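Local coordinates for protein putative isomerase (Streptomyces coelicolor A3, PDB 2OQH) that probably acts as a glucarate dehydratase of the enolase superfamily, removing water from D-glucarate, at residues V10-L15 with E31-R37; M151-V156 with A184-L189; G211-E215 with K238-P242; L302-A307 with D333-L338. One frame throughout, in Å; residues are numbered along the deposited sequence.

Contact 1 of 4, residues V10-L15 with E31-R37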
loop_
_atom_site.group_PDB
_atom_site.type_symbol
_atom_site.label_atom_id
_atom_site.label_comp_id
_atom_site.label_asym_id
_atom_site.label_seq_id
_atom_site.Cartn_x
_atom_site.Cartn_y
_atom_site.Cartn_z
ATOM N N VAL A 10 12.691 -6.286 -17.569
ATOM C CA VAL A 10 12.730 -5.935 -16.158
ATOM C C VAL A 10 13.970 -5.147 -15.763
ATOM O O VAL A 10 15.088 -5.491 -16.148
ATOM C CB VAL A 10 12.668 -7.212 -15.287
ATOM C CG1 VAL A 10 12.349 -6.848 -13.847
ATOM C CG2 VAL A 10 11.632 -8.178 -15.851
ATOM N N TRP A 11 13.757 -4.081 -14.997
ATOM C CA TRP A 11 14.848 -3.238 -14.512
ATOM C C TRP A 11 14.710 -3.130 -13.005
ATOM O O TRP A 11 13.605 -3.172 -12.479
ATOM C CB TRP A 11 14.750 -1.814 -15.069
ATOM C CG TRP A 11 14.990 -1.648 -16.543
ATOM C CD1 TRP A 11 16.183 -1.379 -17.159
ATOM C CD2 TRP A 11 13.998 -1.676 -17.579
ATOM N NE1 TRP A 11 15.988 -1.230 -18.515
ATOM C CE2 TRP A 11 14.656 -1.408 -18.799
ATOM C CE3 TRP A 11 12.614 -1.899 -17.594
ATOM C CZ2 TRP A 11 13.974 -1.355 -20.024
ATOM C CZ3 TRP A 11 11.935 -1.846 -18.819
ATOM C CH2 TRP A 11 12.618 -1.578 -20.010
ATOM N N VAL A 12 15.836 -3.002 -12.317
ATOM C CA VAL A 12 15.831 -2.805 -10.874
ATOM C C VAL A 12 16.442 -1.417 -10.742
ATOM O O VAL A 12 17.482 -1.134 -11.335
ATOM C CB VAL A 12 16.705 -3.832 -10.121
ATOM C CG1 VAL A 12 16.762 -3.474 -8.640
ATOM C CG2 VAL A 12 16.114 -5.223 -10.273
ATOM N N VAL A 13 15.790 -0.540 -9.991
ATOM C CA VAL A 13 16.283 0.820 -9.850
ATOM C C VAL A 13 16.315 1.315 -8.407
ATOM O O VAL A 13 15.593 0.804 -7.545
ATOM C CB VAL A 13 15.415 1.787 -10.673
ATOM C CG1 VAL A 13 15.395 1.361 -12.132
ATOM C CG2 VAL A 13 13.997 1.800 -10.120
ATOM N N ASN A 14 17.166 2.312 -8.165
ATOM C CA ASN A 14 17.318 2.933 -6.849
ATOM C C ASN A 14 16.922 4.392 -7.021
ATOM O O ASN A 14 17.502 5.093 -7.849
ATOM C CB ASN A 14 18.779 2.903 -6.383
ATOM C CG ASN A 14 19.248 1.524 -5.963
ATOM O OD1 ASN A 14 18.490 0.552 -5.993
ATOM N ND2 ASN A 14 20.521 1.433 -5.564
ATOM N N LEU A 15 15.933 4.854 -6.269
ATOM C CA LEU A 15 15.536 6.252 -6.369
ATOM C C LEU A 15 15.687 6.901 -5.015
ATOM O O LEU A 15 15.480 6.259 -3.978
ATOM C CB LEU A 15 14.094 6.398 -6.864
ATOM C CG LEU A 15 13.913 6.186 -8.368
ATOM C CD1 LEU A 15 14.040 4.710 -8.687
ATOM C CD2 LEU A 15 12.554 6.691 -8.804
ATOM N N GLU A 31 15.599 4.201 -1.979
ATOM C CA GLU A 31 14.699 3.064 -2.120
ATOM C C GLU A 31 14.929 2.268 -3.411
ATOM O O GLU A 31 15.292 2.825 -4.452
ATOM C CB GLU A 31 13.258 3.563 -2.062
ATOM C CG GLU A 31 12.212 2.495 -2.229
ATOM C CD GLU A 31 10.822 3.055 -2.090
ATOM O OE1 GLU A 31 10.302 3.110 -0.950
ATOM O OE2 GLU A 31 10.258 3.461 -3.127
ATOM N N THR A 32 14.714 0.960 -3.336
ATOM C CA THR A 32 14.899 0.098 -4.493
ATOM C C THR A 32 13.557 -0.460 -4.969
ATOM O O THR A 32 12.745 -0.907 -4.159
ATOM C CB THR A 32 15.868 -1.063 -4.152
ATOM O OG1 THR A 32 17.170 -0.531 -3.863
ATOM C CG2 THR A 32 15.979 -2.026 -5.313
ATOM N N ARG A 33 13.329 -0.425 -6.283
ATOM C CA ARG A 33 12.090 -0.918 -6.877
ATOM C C ARG A 33 12.359 -1.655 -8.190
ATOM O O ARG A 33 13.337 -1.372 -8.883
ATOM C CB ARG A 33 11.135 0.249 -7.164
ATOM C CG ARG A 33 10.869 1.166 -5.978
ATOM C CD ARG A 33 9.989 0.505 -4.933
ATOM N NE ARG A 33 8.642 0.252 -5.437
ATOM C CZ ARG A 33 7.628 -0.158 -4.677
ATOM N NH1 ARG A 33 7.810 -0.361 -3.380
ATOM N NH2 ARG A 33 6.430 -0.359 -5.210
ATOM N N THR A 34 11.482 -2.595 -8.526
ATOM C CA THR A 34 11.595 -3.353 -9.765
ATOM C C THR A 34 10.557 -2.811 -10.746
ATOM O O THR A 34 9.377 -2.696 -10.406
ATOM C CB THR A 34 11.326 -4.862 -9.537
ATOM O OG1 THR A 34 12.410 -5.442 -8.803
ATOM C CG2 THR A 34 11.174 -5.591 -10.874
ATOM N N VAL A 35 10.994 -2.464 -11.954
ATOM C CA VAL A 35 10.086 -1.941 -12.973
ATOM C C VAL A 35 9.979 -2.927 -14.128
ATOM O O VAL A 35 10.978 -3.510 -14.556
ATOM C CB VAL A 35 10.575 -0.590 -13.528
ATOM C CG1 VAL A 35 9.552 -0.033 -14.500
ATOM C CG2 VAL A 35 10.810 0.386 -12.386
ATOM N N VAL A 36 8.765 -3.109 -14.634
ATOM C CA VAL A 36 8.531 -4.047 -15.725
ATOM C C VAL A 36 7.823 -3.375 -16.894
ATOM O O VAL A 36 6.990 -2.493 -16.688
ATOM C CB VAL A 36 7.658 -5.232 -15.240
ATOM C CG1 VAL A 36 7.339 -6.169 -16.400
ATOM C CG2 VAL A 36 8.372 -5.974 -14.115
ATOM N N ARG A 37 8.184 -3.767 -18.116
ATOM C CA ARG A 37 7.542 -3.228 -19.311
ATOM C C ARG A 37 7.026 -4.381 -20.159
ATOM O O ARG A 37 7.773 -5.303 -20.495
ATOM C CB ARG A 37 8.509 -2.395 -20.171
ATOM C CG ARG A 37 7.872 -1.906 -21.495
ATOM C CD ARG A 37 8.865 -1.156 -22.405
ATOM N NE ARG A 37 9.955 -2.023 -22.829
ATOM C CZ ARG A 37 11.134 -1.599 -23.276
ATOM N NH1 ARG A 37 11.393 -0.301 -23.370
ATOM N NH2 ARG A 37 12.067 -2.480 -23.604
#
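Two antiparallel strands, 10-15 and 31-37, open the three-stranded sheet of the enolase-type N-terminal capping domain, their axes 4.6 Å apart. Three hydrogen-bonded pairs, Trp-11/Val-35, Val-13/Arg-33 and Leu-15/Glu-31, alternate with non-hydrogen-bonded ones. On the face of Val-10, Val-12, Thr-32, Thr-34 and Val-36, with Val-10 and Val-12 at t and Thr-32 and Thr-34 at m, the methyls meet: Val-10 CG1 lies 3.4 Å from Thr-34 CG2 and Val-12 CG1 3.7 Å from Thr-32 CG2. Helix 54-63 covers Val-10, Val-12 and Thr-34. On the other face Val-13 (m), which touches helix 359-368, meets Val-35 (t), CG2 to CG2 4.2 Å. Arg-33, m at chi1 to chi3, turns away from strand 10-15 to a salt bridge with Glu-49. Trp-11 (m, chi2 -92°) swings its indole toward strand 31-37. Arg-37, extended through chi2 and salt-bridged to Asp-9, lays a guanidinium face over the indole edge, Trp-11 CH2 lying 3.6 Å from Arg-37 CZ.

Contact 2 of 4, residues M151-V156 with A184-L189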
loop_
_atom_site.group_PDB
_atom_site.type_symbol
_atom_site.label_atom_id
_atom_site.label_comp_id
_atom_site.label_asym_id
_atom_site.label_seq_id
_atom_site.Cartn_x
_atom_site.Cartn_y
_atom_site.Cartn_z
HETATM N N MSE A 151 6.851 14.667 19.925
HETATM C CA MSE A 151 6.098 14.039 18.847
HETATM C C MSE A 151 4.826 14.821 18.540
HETATM O O MSE A 151 4.478 15.001 17.379
HETATM C CB MSE A 151 5.745 12.594 19.221
HETATM C CG MSE A 151 6.944 11.671 19.427
HETATM SE SE MSE A 151 7.910 11.267 17.782
HETATM C CE MSE A 151 6.707 9.912 17.080
ATOM N N ALA A 152 4.140 15.290 19.579
ATOM C CA ALA A 152 2.907 16.053 19.405
ATOM C C ALA A 152 3.172 17.330 18.607
ATOM O O ALA A 152 2.394 17.696 17.725
ATOM C CB ALA A 152 2.312 16.391 20.763
ATOM N N GLU A 153 4.270 18.013 18.926
ATOM C CA GLU A 153 4.641 19.233 18.212
ATOM C C GLU A 153 4.912 18.898 16.750
ATOM O O GLU A 153 4.447 19.593 15.850
ATOM C CB GLU A 153 5.894 19.854 18.830
ATOM C CG GLU A 153 5.614 20.800 19.981
ATOM C CD GLU A 153 6.874 21.170 20.736
ATOM O OE1 GLU A 153 7.888 21.520 20.088
ATOM O OE2 GLU A 153 6.849 21.108 21.982
ATOM N N HIS A 154 5.668 17.828 16.520
ATOM C CA HIS A 154 5.981 17.412 15.160
ATOM C C HIS A 154 4.709 17.043 14.411
ATOM O O HIS A 154 4.552 17.372 13.240
ATOM C CB HIS A 154 6.918 16.206 15.163
ATOM C CG HIS A 154 7.309 15.757 13.791
ATOM N ND1 HIS A 154 8.072 16.533 12.946
ATOM C CD2 HIS A 154 7.023 14.625 13.108
ATOM C CE1 HIS A 154 8.239 15.898 11.799
ATOM N NE2 HIS A 154 7.613 14.737 11.872
ATOM N N ALA A 155 3.804 16.353 15.100
ATOM C CA ALA A 155 2.542 15.938 14.512
ATOM C C ALA A 155 1.771 17.167 14.049
ATOM O O ALA A 155 1.303 17.229 12.909
ATOM C CB ALA A 155 1.720 15.146 15.536
ATOM N N VAL A 156 1.648 18.152 14.931
ATOM C CA VAL A 156 0.933 19.372 14.588
ATOM C C VAL A 156 1.546 20.066 13.368
ATOM O O VAL A 156 0.818 20.588 12.524
ATOM C CB VAL A 156 0.909 20.354 15.777
ATOM C CG1 VAL A 156 0.279 21.671 15.357
ATOM C CG2 VAL A 156 0.121 19.737 16.929
ATOM N N ALA A 184 -0.512 12.452 23.897
ATOM C CA ALA A 184 -0.013 13.793 23.609
ATOM C C ALA A 184 -0.487 14.249 22.234
ATOM O O ALA A 184 -0.988 15.364 22.076
ATOM C CB ALA A 184 1.504 13.802 23.664
ATOM N N VAL A 185 -0.335 13.384 21.237
ATOM C CA VAL A 185 -0.760 13.732 19.895
ATOM C C VAL A 185 -2.252 14.034 19.851
ATOM O O VAL A 185 -2.665 15.033 19.268
ATOM C CB VAL A 185 -0.430 12.608 18.889
ATOM C CG1 VAL A 185 -0.992 12.947 17.511
ATOM C CG2 VAL A 185 1.069 12.438 18.803
ATOM N N ARG A 186 -3.057 13.176 20.474
ATOM C CA ARG A 186 -4.505 13.371 20.494
ATOM C C ARG A 186 -4.891 14.674 21.192
ATOM O O ARG A 186 -5.783 15.388 20.732
ATOM C CB ARG A 186 -5.205 12.200 21.198
ATOM C CG ARG A 186 -6.690 12.442 21.468
ATOM C CD ARG A 186 -7.446 12.722 20.177
ATOM N NE ARG A 186 -7.723 11.505 19.422
ATOM C CZ ARG A 186 -7.952 11.475 18.111
ATOM N NH1 ARG A 186 -7.927 12.600 17.404
ATOM N NH2 ARG A 186 -8.232 10.323 17.513
ATOM N N GLU A 187 -4.230 14.974 22.306
ATOM C CA GLU A 187 -4.538 16.198 23.041
ATOM C C GLU A 187 -4.224 17.412 22.166
ATOM O O GLU A 187 -4.941 18.411 22.208
ATOM C CB GLU A 187 -3.733 16.272 24.341
ATOM C CG GLU A 187 -4.355 17.182 25.405
ATOM C CD GLU A 187 -3.505 17.282 26.665
ATOM O OE1 GLU A 187 -2.510 18.044 26.652
ATOM O OE2 GLU A 187 -3.823 16.589 27.665
ATOM N N ALA A 188 -3.175 17.305 21.353
ATOM C CA ALA A 188 -2.762 18.399 20.471
ATOM C C ALA A 188 -3.537 18.465 19.156
ATOM O O ALA A 188 -3.578 19.512 18.516
ATOM C CB ALA A 188 -1.272 18.295 20.177
ATOM N N LEU A 189 -4.130 17.342 18.755
ATOM C CA LEU A 189 -4.906 17.254 17.515
ATOM C C LEU A 189 -6.212 16.515 17.809
ATOM O O LEU A 189 -6.366 15.334 17.486
ATOM C CB LEU A 189 -4.106 16.501 16.443
ATOM C CG LEU A 189 -2.830 17.200 15.965
ATOM C CD1 LEU A 189 -2.002 16.278 15.084
ATOM C CD2 LEU A 189 -3.210 18.452 15.216
#
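Helices 147-162 and 175-188 pack side by side on the outside of the TIM barrel, the (beta/alpha)8-type domain of this enolase-superfamily protein; the short segments 151-156 and 184-188 run in roughly the same direction, at 44°, with their axes 8.4 Å apart. Their union is largely apolar. Alanine meets alanine where the backbones come nearest: Ala-152 CB lies 4.0 Å from Ala-184 CB and 4.1 Å from Ala-188 CB, and the CA atoms of Ala-152 and Val-185 are only 4.4 Å apart, an approach that the small methyl of Ala-152 permits. Larger aliphatic groups fill the space further along. Ala-155 CB touches Val-185 CG1 at 4.0 Å and Leu-189 CD1 at 3.9 Å, while Val-156 CG2 sits 3.8 Å from Ala-188 CB and 4.0 Å from Leu-189 CD2. Leu-189, the first residue to leave helical geometry, thus spreads its two methyls over Ala-155 and Val-156. Polar contacts stay within 184-189 or lead beyond it: Arg-186 NH1 donates to Leu-189 O at 3.1 Å, and the same guanidinium also bonds the carbonyls of Val-192 and Leu-217. Apart from Ala-152 CB, which also touches backbone and lies 3.7 Å from Ala-184 O, the facing groups are mostly methyls, so the pairing of these neighbouring barrel helices rests mainly on shape and the burial of apolar surface.

Contact 3 of 4, residues G211-E215 with K238-P242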
loop_
_atom_site.group_PDB
_atom_site.type_symbol
_atom_site.label_atom_id
_atom_site.label_comp_id
_atom_site.label_asym_id
_atom_site.label_seq_id
_atom_site.Cartn_x
_atom_site.Cartn_y
_atom_site.Cartn_z
ATOM N N GLY A 211 -4.275 -1.350 24.634
ATOM C CA GLY A 211 -5.511 -1.094 23.914
ATOM C C GLY A 211 -6.560 -0.479 24.813
ATOM O O GLY A 211 -7.229 0.488 24.445
ATOM N N ILE A 212 -6.703 -1.042 26.005
ATOM C CA ILE A 212 -7.663 -0.529 26.966
ATOM C C ILE A 212 -7.333 0.934 27.291
ATOM O O ILE A 212 -8.224 1.782 27.347
ATOM C CB ILE A 212 -7.643 -1.371 28.249
ATOM C CG1 ILE A 212 -8.184 -2.772 27.948
ATOM C CG2 ILE A 212 -8.466 -0.699 29.335
ATOM C CD1 ILE A 212 -8.127 -3.716 29.126
ATOM N N ALA A 213 -6.051 1.226 27.483
ATOM C CA ALA A 213 -5.617 2.583 27.793
ATOM C C ALA A 213 -5.833 3.551 26.628
ATOM O O ALA A 213 -5.996 4.751 26.838
ATOM C CB ALA A 213 -4.150 2.575 28.189
ATOM N N LEU A 214 -5.848 3.029 25.403
ATOM C CA LEU A 214 -6.026 3.863 24.217
ATOM C C LEU A 214 -7.478 4.123 23.825
ATOM O O LEU A 214 -7.754 5.005 23.005
ATOM C CB LEU A 214 -5.290 3.236 23.033
ATOM C CG LEU A 214 -3.766 3.141 23.154
ATOM C CD1 LEU A 214 -3.221 2.293 22.009
ATOM C CD2 LEU A 214 -3.154 4.536 23.140
ATOM N N GLU A 215 -8.405 3.362 24.398
ATOM C CA GLU A 215 -9.820 3.527 24.078
ATOM C C GLU A 215 -10.317 4.958 24.269
ATOM O O GLU A 215 -11.194 5.410 23.544
ATOM C CB GLU A 215 -10.681 2.590 24.933
ATOM C CG GLU A 215 -10.312 1.122 24.825
ATOM C CD GLU A 215 -11.278 0.214 25.565
ATOM O OE1 GLU A 215 -11.750 0.591 26.658
ATOM O OE2 GLU A 215 -11.552 -0.888 25.058
ATOM N N LYS A 238 -11.376 -8.180 23.619
ATOM C CA LYS A 238 -11.303 -7.332 24.808
ATOM C C LYS A 238 -11.215 -5.821 24.596
ATOM O O LYS A 238 -11.776 -5.051 25.379
ATOM C CB LYS A 238 -10.110 -7.772 25.667
ATOM C CG LYS A 238 -10.348 -9.021 26.494
ATOM C CD LYS A 238 -11.171 -8.682 27.729
ATOM C CE LYS A 238 -11.590 -9.917 28.511
ATOM N NZ LYS A 238 -10.475 -10.547 29.263
ATOM N N VAL A 239 -10.508 -5.405 23.551
ATOM C CA VAL A 239 -10.286 -3.990 23.259
ATOM C C VAL A 239 -11.332 -3.366 22.342
ATOM O O VAL A 239 -11.575 -3.861 21.241
ATOM C CB VAL A 239 -8.885 -3.796 22.632
ATOM C CG1 VAL A 239 -8.676 -2.338 22.246
ATOM C CG2 VAL A 239 -7.816 -4.242 23.620
ATOM N N ARG A 240 -11.927 -2.265 22.800
ATOM C CA ARG A 240 -12.959 -1.564 22.044
ATOM C C ARG A 240 -12.411 -0.503 21.094
ATOM O O ARG A 240 -12.729 0.678 21.214
ATOM C CB ARG A 240 -13.962 -0.900 22.989
ATOM C CG ARG A 240 -14.580 -1.821 24.024
ATOM C CD ARG A 240 -15.529 -1.006 24.902
ATOM N NE ARG A 240 -16.895 -1.100 24.428
ATOM C CZ ARG A 240 -17.874 -0.268 24.765
ATOM N NH1 ARG A 240 -17.649 0.755 25.585
ATOM N NH2 ARG A 240 -19.090 -0.482 24.299
ATOM N N ILE A 241 -11.591 -0.944 20.152
ATOM C CA ILE A 241 -11.009 -0.073 19.142
ATOM C C ILE A 241 -11.022 -0.882 17.848
ATOM O O ILE A 241 -10.739 -2.078 17.865
ATOM C CB ILE A 241 -9.537 0.265 19.461
ATOM C CG1 ILE A 241 -9.416 0.863 20.858
ATOM C CG2 ILE A 241 -8.999 1.246 18.431
ATOM C CD1 ILE A 241 -7.972 1.080 21.295
ATOM N N PRO A 242 -11.363 -0.255 16.712
ATOM C CA PRO A 242 -11.356 -1.064 15.488
ATOM C C PRO A 242 -9.948 -1.640 15.265
ATOM O O PRO A 242 -8.952 -0.928 15.390
ATOM C CB PRO A 242 -11.762 -0.061 14.410
ATOM C CG PRO A 242 -12.665 0.875 15.154
ATOM C CD PRO A 242 -11.913 1.087 16.454
HETATM O O HOH W 1 -11.964 3.399 20.786
#
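Ile-241 pushes its side chain under the C-terminal turn of helix 204-214, its CD1 reaching 3.3 Å from Gly-211 O and 3.9 Å from Leu-214 CB. The contact lies at the edge of the TIM-barrel domain of this enolase-superfamily protein, where an outer helix meets the link between helix 228-238 and strand 243-245. Gly-211 makes the fit possible: its CA lies 3.8 Å from Val-239 CG1, and a beta carbon here would clash with Val-239 CG2. Val-239 also approaches the helix backbone through its CG2, 4.1 Å from Ile-212 N. Beyond this apolar patch, Leu-214 also packs onto Val-179 and Leu-182 of the neighbouring helix 175-188. Pro-242 joins the link to the barrel through a backbone hydrogen bond with Leu-222. Glu-215 covers the outer part of the contact and has the largest area buried in it, 71 Å². Its aliphatic portion passes Ile-241, CG to CG1 4.1 Å, before the carboxylate turns to the link backbone. Here Arg-240 is the centre of an inverse gamma turn, closed by a weak hydrogen bond from Ile-241 N to Val-239 O at 3.1 Å. Water 1 lies 2.9 Å from Arg-240 O and a long 3.5 Å from Glu-215 O. The one direct hydrogen bond between the segments runs from Arg-240 N to Glu-215 OE2, at 2.7 Å and 161°.

Contact 4 of 4, residues L302-A307 with D333-L338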
loop_
_atom_site.group_PDB
_atom_site.type_symbol
_atom_site.label_atom_id
_atom_site.label_comp_id
_atom_site.label_asym_id
_atom_site.label_seq_id
_atom_site.Cartn_x
_atom_site.Cartn_y
_atom_site.Cartn_z
ATOM N N LEU A 302 6.172 4.138 -5.683
ATOM C CA LEU A 302 6.554 5.413 -6.287
ATOM C C LEU A 302 5.428 5.774 -7.264
ATOM O O LEU A 302 4.297 5.308 -7.108
ATOM C CB LEU A 302 7.906 5.303 -7.007
ATOM C CG LEU A 302 9.116 5.028 -6.095
ATOM C CD1 LEU A 302 10.361 4.835 -6.951
ATOM C CD2 LEU A 302 9.315 6.172 -5.099
ATOM N N GLY A 303 5.730 6.585 -8.271
ATOM C CA GLY A 303 4.712 7.015 -9.218
ATOM C C GLY A 303 3.862 5.987 -9.948
ATOM O O GLY A 303 2.631 6.070 -9.943
ATOM N N ILE A 304 4.502 5.030 -10.606
ATOM C CA ILE A 304 3.748 4.019 -11.339
ATOM C C ILE A 304 2.865 3.199 -10.392
ATOM O O ILE A 304 1.663 3.066 -10.617
ATOM C CB ILE A 304 4.696 3.084 -12.117
ATOM C CG1 ILE A 304 5.513 3.903 -13.125
ATOM C CG2 ILE A 304 3.893 2.010 -12.853
ATOM C CD1 ILE A 304 6.575 3.093 -13.859
ATOM N N ALA A 305 3.462 2.679 -9.325
ATOM C CA ALA A 305 2.727 1.876 -8.351
ATOM C C ALA A 305 1.584 2.669 -7.722
ATOM O O ALA A 305 0.453 2.175 -7.626
ATOM C CB ALA A 305 3.674 1.369 -7.275
ATOM N N THR A 306 1.877 3.895 -7.297
ATOM C CA THR A 306 0.863 4.744 -6.691
ATOM C C THR A 306 -0.281 4.993 -7.672
ATOM O O THR A 306 -1.444 5.047 -7.279
ATOM C CB THR A 306 1.447 6.106 -6.258
ATOM O OG1 THR A 306 2.431 5.902 -5.240
ATOM C CG2 THR A 306 0.351 7.010 -5.715
ATOM N N ALA A 307 0.056 5.143 -8.949
ATOM C CA ALA A 307 -0.947 5.376 -9.985
ATOM C C ALA A 307 -1.932 4.200 -10.046
ATOM O O ALA A 307 -3.141 4.395 -10.172
ATOM C CB ALA A 307 -0.263 5.566 -11.340
ATOM N N ASP A 333 11.596 10.648 -10.100
ATOM C CA ASP A 333 10.938 9.386 -10.443
ATOM C C ASP A 333 11.057 9.179 -11.945
ATOM O O ASP A 333 11.410 10.109 -12.676
ATOM C CB ASP A 333 9.454 9.454 -10.055
ATOM C CG ASP A 333 8.847 8.084 -9.782
ATOM O OD1 ASP A 333 9.368 7.078 -10.318
ATOM O OD2 ASP A 333 7.838 8.020 -9.039
ATOM N N ILE A 334 10.761 7.973 -12.421
ATOM C CA ILE A 334 10.857 7.729 -13.849
ATOM C C ILE A 334 9.605 8.149 -14.600
ATOM O O ILE A 334 9.462 7.873 -15.783
ATOM C CB ILE A 334 11.199 6.263 -14.156
ATOM C CG1 ILE A 334 10.147 5.322 -13.577
ATOM C CG2 ILE A 334 12.557 5.929 -13.565
ATOM C CD1 ILE A 334 10.482 3.870 -13.814
ATOM N N ILE A 335 8.691 8.819 -13.911
ATOM C CA ILE A 335 7.486 9.314 -14.566
ATOM C C ILE A 335 7.230 10.721 -14.061
ATOM O O ILE A 335 7.927 11.208 -13.172
ATOM C CB ILE A 335 6.228 8.440 -14.275
ATOM C CG1 ILE A 335 5.711 8.696 -12.857
ATOM C CG2 ILE A 335 6.570 6.971 -14.438
ATOM C CD1 ILE A 335 4.320 8.134 -12.604
ATOM N N GLU A 336 6.235 11.379 -14.640
ATOM C CA GLU A 336 5.893 12.728 -14.220
ATOM C C GLU A 336 5.226 12.670 -12.847
ATOM O O GLU A 336 4.403 11.791 -12.583
ATOM C CB GLU A 336 4.951 13.359 -15.243
ATOM C CG GLU A 336 5.631 13.668 -16.562
ATOM C CD GLU A 336 6.456 14.945 -16.490
ATOM O OE1 GLU A 336 5.848 16.044 -16.485
ATOM O OE2 GLU A 336 7.706 14.852 -16.420
ATOM N N PRO A 337 5.568 13.612 -11.954
ATOM C CA PRO A 337 4.971 13.627 -10.613
ATOM C C PRO A 337 3.436 13.609 -10.609
ATOM O O PRO A 337 2.785 14.249 -11.441
ATOM C CB PRO A 337 5.523 14.916 -9.999
ATOM C CG PRO A 337 6.855 15.071 -10.679
ATOM C CD PRO A 337 6.523 14.724 -12.114
ATOM N N LEU A 338 2.867 12.866 -9.665
ATOM C CA LEU A 338 1.422 12.787 -9.529
ATOM C C LEU A 338 0.989 14.041 -8.779
ATOM O O LEU A 338 1.782 14.647 -8.065
ATOM C CB LEU A 338 1.032 11.543 -8.729
ATOM C CG LEU A 338 1.475 10.206 -9.321
ATOM C CD1 LEU A 338 1.147 9.092 -8.330
ATOM C CD2 LEU A 338 0.784 9.969 -10.657
HETATM O O HOH W 2 7.601 4.960 -10.706
#
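In the TIM-barrel domain of this enolase-superfamily protein, the N-terminal turn of helix 303-315 is buried against the irregular segment 333-338. Leu-338, Asp-333 and Ile-304 lose the most surface here, 62, 54 and 52 Å². Leu-338 lays CD1 along the first turn, 3.4 Å from Thr-306 CG2, 3.7 Å from Gly-303 O and 4.1 Å from Ala-307 N; its own backbone amide is held by the hydroxyl of Tyr-327. Asp-333 meets the start of the helix: OD2 accepts a hydrogen bond from Gly-303 N at 2.7 Å, whereas OD1 takes one from Ile-334 N within its own segment. Gly-303 is tightly fitted, because a beta carbon there would clash with both Asp-333 OD2 and Ile-335 CD1. Ile-304 adds apolar contacts, with CG1 3.5 Å from Ile-335 CG2 and CD1 4.0 Å from Ile-334 CD1. Leu-302, in the N-cap position, has its backbone NH bound to Glu-49, and Leu-302 O accepts from Thr-306 OG1 at 2.7 Å. Water 2 completes the polar side, donating to Asp-333 OD1 at 2.8 Å and accepting from Ile-304 N at 3.1 Å.

How the contacts relate
The contacts follow one another along the chain, each closing before the next opens. Contact 1 belongs to the N-terminal capping domain, the other three to the barrel domain. Contacts 1 and 4 touch, their centres 12 Å apart: Leu-15 CD2 packs 3.4 Å from Leu-302 CD1, and Val-35 CG2 lies 3.8 Å from Ile-334 CD1, so the sheet and the barrel share one interface. Contact 2 joins helix 147-162 to 175-188 and contact 3 joins helix 204-214 to the link at 238-242; their centres are 20 Å and their nearest atoms about 7 Å apart, without touching. Contact 3 lies across the chain's centre from contacts 1 and 4, about 40 and 37 Å between centres.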